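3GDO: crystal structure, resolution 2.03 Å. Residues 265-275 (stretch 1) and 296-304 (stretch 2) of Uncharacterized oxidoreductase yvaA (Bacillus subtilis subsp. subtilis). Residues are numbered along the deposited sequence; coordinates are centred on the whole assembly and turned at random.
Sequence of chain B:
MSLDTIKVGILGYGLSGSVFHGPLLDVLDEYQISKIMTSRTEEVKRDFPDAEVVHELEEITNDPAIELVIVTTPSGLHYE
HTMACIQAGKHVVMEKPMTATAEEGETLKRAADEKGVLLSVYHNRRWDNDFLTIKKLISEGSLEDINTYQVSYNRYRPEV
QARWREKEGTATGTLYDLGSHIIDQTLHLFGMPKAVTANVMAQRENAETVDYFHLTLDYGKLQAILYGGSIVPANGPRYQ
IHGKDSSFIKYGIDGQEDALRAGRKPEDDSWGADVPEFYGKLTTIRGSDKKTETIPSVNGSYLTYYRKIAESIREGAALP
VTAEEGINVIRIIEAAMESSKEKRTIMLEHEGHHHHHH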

# COMPACT_ATOMS: atom_id res chain seq x y z
N LYS B 265 0.90 31.55 -15.81
CA LYS B 265 1.63 31.03 -16.96
C LYS B 265 3.04 30.80 -16.52
O LYS B 265 3.46 31.44 -15.58
CB LYS B 265 1.66 32.08 -18.09
CG LYS B 265 0.51 32.01 -19.07
CD LYS B 265 0.69 33.02 -20.20
CE LYS B 265 -0.64 33.60 -20.64
NZ LYS B 265 -1.62 32.51 -21.03
N PRO B 266 3.78 29.91 -17.21
CA PRO B 266 5.22 29.78 -16.94
C PRO B 266 6.00 31.00 -17.45
O PRO B 266 5.97 31.29 -18.64
CB PRO B 266 5.62 28.54 -17.73
CG PRO B 266 4.33 27.85 -18.11
CD PRO B 266 3.30 28.91 -18.18
N GLU B 267 6.67 31.73 -16.56
CA GLU B 267 7.32 32.98 -16.97
C GLU B 267 8.66 33.20 -16.33
O GLU B 267 9.42 34.06 -16.77
CB GLU B 267 6.43 34.18 -16.67
CG GLU B 267 5.52 34.55 -17.83
CD GLU B 267 4.16 35.07 -17.37
OE1 GLU B 267 3.97 35.25 -16.15
OE2 GLU B 267 3.30 35.31 -18.25
N ASP B 268 8.94 32.43 -15.28
CA ASP B 268 10.25 32.46 -14.63
C ASP B 268 10.61 31.09 -14.07
O ASP B 268 9.84 30.13 -14.22
CB ASP B 268 10.29 33.52 -13.53
CG ASP B 268 9.30 33.23 -12.42
OD1 ASP B 268 8.57 34.15 -12.03
OD2 ASP B 268 9.23 32.07 -11.95
N ASP B 269 11.76 31.02 -13.39
CA ASP B 269 12.33 29.76 -12.86
C ASP B 269 11.60 29.15 -11.66
O ASP B 269 11.86 28.01 -11.27
CB ASP B 269 13.80 30.00 -12.53
CG ASP B 269 14.54 30.65 -13.67
OD1 ASP B 269 14.71 29.97 -14.72
OD2 ASP B 269 14.90 31.85 -13.55
N SER B 270 10.68 29.91 -11.07
CA SER B 270 9.87 29.44 -9.96
C SER B 270 8.63 28.63 -10.42
O SER B 270 7.83 28.21 -9.60
CB SER B 270 9.42 30.62 -9.10
OG SER B 270 8.26 31.22 -9.65
N TRP B 271 8.45 28.44 -11.73
CA TRP B 271 7.37 27.59 -12.21
C TRP B 271 7.61 26.13 -11.84
O TRP B 271 8.71 25.59 -12.04
CB TRP B 271 7.16 27.73 -13.73
CG TRP B 271 6.01 26.89 -14.21
CD1 TRP B 271 6.08 25.60 -14.68
CD2 TRP B 271 4.62 27.26 -14.25
NE1 TRP B 271 4.82 25.15 -15.00
CE2 TRP B 271 3.90 26.14 -14.75
CE3 TRP B 271 3.90 28.42 -13.91
CZ2 TRP B 271 2.51 26.15 -14.93
CZ3 TRP B 271 2.50 28.44 -14.09
CH2 TRP B 271 1.82 27.30 -14.60
N GLY B 272 6.57 25.51 -11.27
CA GLY B 272 6.59 24.07 -10.94
C GLY B 272 7.30 23.71 -9.64
O GLY B 272 7.48 22.53 -9.34
N ALA B 273 7.70 24.74 -8.87
CA ALA B 273 8.39 24.54 -7.58
C ALA B 273 7.48 23.79 -6.59
O ALA B 273 6.28 24.05 -6.52
CB ALA B 273 8.82 25.88 -6.97
N ASP B 274 8.07 22.89 -5.83
CA ASP B 274 7.33 22.16 -4.81
C ASP B 274 7.33 23.00 -3.53
O ASP B 274 8.14 23.93 -3.38
CB ASP B 274 7.99 20.79 -4.59
CG ASP B 274 7.01 19.74 -4.02
OD1 ASP B 274 5.86 20.09 -3.71
OD2 ASP B 274 7.42 18.57 -3.87
N VAL B 275 6.39 22.69 -2.64
CA VAL B 275 6.32 23.30 -1.31
C VAL B 275 7.30 22.57 -0.37
O VAL B 275 7.30 21.34 -0.32
CB VAL B 275 4.86 23.22 -0.74
CG1 VAL B 275 4.74 24.11 0.45
CG2 VAL B 275 3.83 23.66 -1.78
N PRO B 296 15.13 18.56 -1.82
CA PRO B 296 14.32 19.59 -2.49
C PRO B 296 13.92 19.09 -3.88
O PRO B 296 14.75 18.56 -4.60
CB PRO B 296 15.26 20.83 -2.55
CG PRO B 296 16.36 20.53 -1.52
CD PRO B 296 16.52 19.02 -1.56
N SER B 297 12.63 19.19 -4.22
CA SER B 297 12.13 18.62 -5.47
C SER B 297 12.64 19.39 -6.69
O SER B 297 12.73 20.61 -6.65
CB SER B 297 10.59 18.64 -5.46
OG SER B 297 10.06 18.09 -4.26
N VAL B 298 13.00 18.70 -7.77
CA VAL B 298 13.24 19.34 -9.08
C VAL B 298 11.93 20.04 -9.48
O VAL B 298 10.86 19.48 -9.25
CB VAL B 298 13.57 18.29 -10.16
CG1 VAL B 298 13.72 18.94 -11.55
CG2 VAL B 298 14.82 17.52 -9.78
N ASN B 299 12.01 21.25 -10.02
CA ASN B 299 10.82 21.97 -10.49
C ASN B 299 10.07 21.16 -11.55
O ASN B 299 10.68 20.55 -12.38
CB ASN B 299 11.19 23.38 -11.00
CG ASN B 299 11.51 24.36 -9.85
OD1 ASN B 299 12.12 23.96 -8.86
ND2 ASN B 299 11.11 25.62 -9.98
N GLY B 300 8.74 21.14 -11.49
CA GLY B 300 7.95 20.47 -12.53
C GLY B 300 8.06 21.28 -13.83
O GLY B 300 8.16 22.52 -13.78
N SER B 301 8.02 20.60 -14.97
CA SER B 301 8.32 21.25 -16.27
C SER B 301 7.48 20.71 -17.42
O SER B 301 8.00 19.99 -18.29
CB SER B 301 9.81 21.03 -16.57
OG SER B 301 10.21 21.73 -17.73
N TYR B 302 6.18 21.01 -17.43
CA TYR B 302 5.29 20.50 -18.47
C TYR B 302 5.68 21.07 -19.86
O TYR B 302 5.41 20.44 -20.88
CB TYR B 302 3.80 20.83 -18.21
CG TYR B 302 3.10 20.03 -17.08
CD1 TYR B 302 3.67 18.87 -16.54
CD2 TYR B 302 1.87 20.45 -16.59
CE1 TYR B 302 3.02 18.15 -15.53
CE2 TYR B 302 1.19 19.73 -15.56
CZ TYR B 302 1.78 18.60 -15.04
OH TYR B 302 1.13 17.89 -14.06
N LEU B 303 6.27 22.26 -19.88
CA LEU B 303 6.80 22.87 -21.13
C LEU B 303 7.70 21.91 -21.87
O LEU B 303 7.72 21.90 -23.12
CB LEU B 303 7.58 24.15 -20.84
CG LEU B 303 6.77 25.35 -20.33
CD1 LEU B 303 7.72 26.56 -20.07
CD2 LEU B 303 5.65 25.71 -21.35
N THR B 304 8.44 21.09 -21.11
CA THR B 304 9.41 20.19 -21.69
C THR B 304 8.75 19.27 -22.73
O THR B 304 9.32 19.07 -23.81
CB THR B 304 10.22 19.41 -20.60
OG1 THR B 304 10.86 20.35 -19.73
CG2 THR B 304 11.27 18.48 -21.19
O HOH W 1 10.02 24.66 -14.45

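Two loops that lack regular strand structure can still be joined precisely, provided that a few polar groups meet where the backbones come closest; residues 265-275 and 296-304 of this oxidoreductase illustrate the principle. Followed along the second stretch, the contact begins at Ser297, whose CA-to-CB bond points toward the first stretch, while that of Asp274 points toward the second. The serine hydroxyl donates a hydrogen bond from OG to OD2 of Asp274 at 2.7 Å. The same carboxylate reaches the next residue's backbone through the other oxygen, OD1 of Asp274 accepting from N of Val275 at 2.9 Å, so the two oxygens serve different partners.

Asn299 has more of its surface covered than any other residue here. Its CA-to-CB bond runs sideways, but with chi1 in the m well the amide end comes nearer and sits among the carbonyls of the turns opposite it. A type I turn spans Asp268 to Trp271, and a type II turn spans Ser270 to Ala273. Asn299 ND2 donates to O of Trp271 at 3.2 Å, with an angle of 144° at the hydrogen. Proximity alone does not make a bond: O of Asp269 lies closer to ND2 of Asn299, at 2.8 Å, yet the angle is poor and no hydrogen bond results. Within the type I turn, OD2 of Asp268 accepts from both N of Ser270 (2.7 Å) and OG of Ser270 (2.6 Å).

At Gly300 the backbones draw nearest, its CA lying 4.2 Å from CA of Gly272. Gly300 N donates to O of Gly272 at 2.9 Å and an almost straight 175°. In the reverse direction, CA of Gly272 makes a CA-H...O contact with O of Gly300 at 3.6 Å and 173°. This closeness depends on the bare alpha carbon of Gly272: an ideal CB there would fall 2.1 Å from O of Gly300, a clash, and the residue's positive phi independently favours glycine. One water donates to both O of Trp271 and O of Gly300, at 2.9 Å each, bridging two acceptors that could not bond to each other.

Beyond this point the chains diverge. Ser301 turns away, and its OG lies in a 2.5 Å hydrogen bond with OG1 of Thr304. The contact ends in apolar packing: Leu303 and Pro266 point toward each other's stretches, bringing CD1 of Leu303 to 3.7 Å from CB of Pro266, although their CA atoms remain 8.2 Å apart.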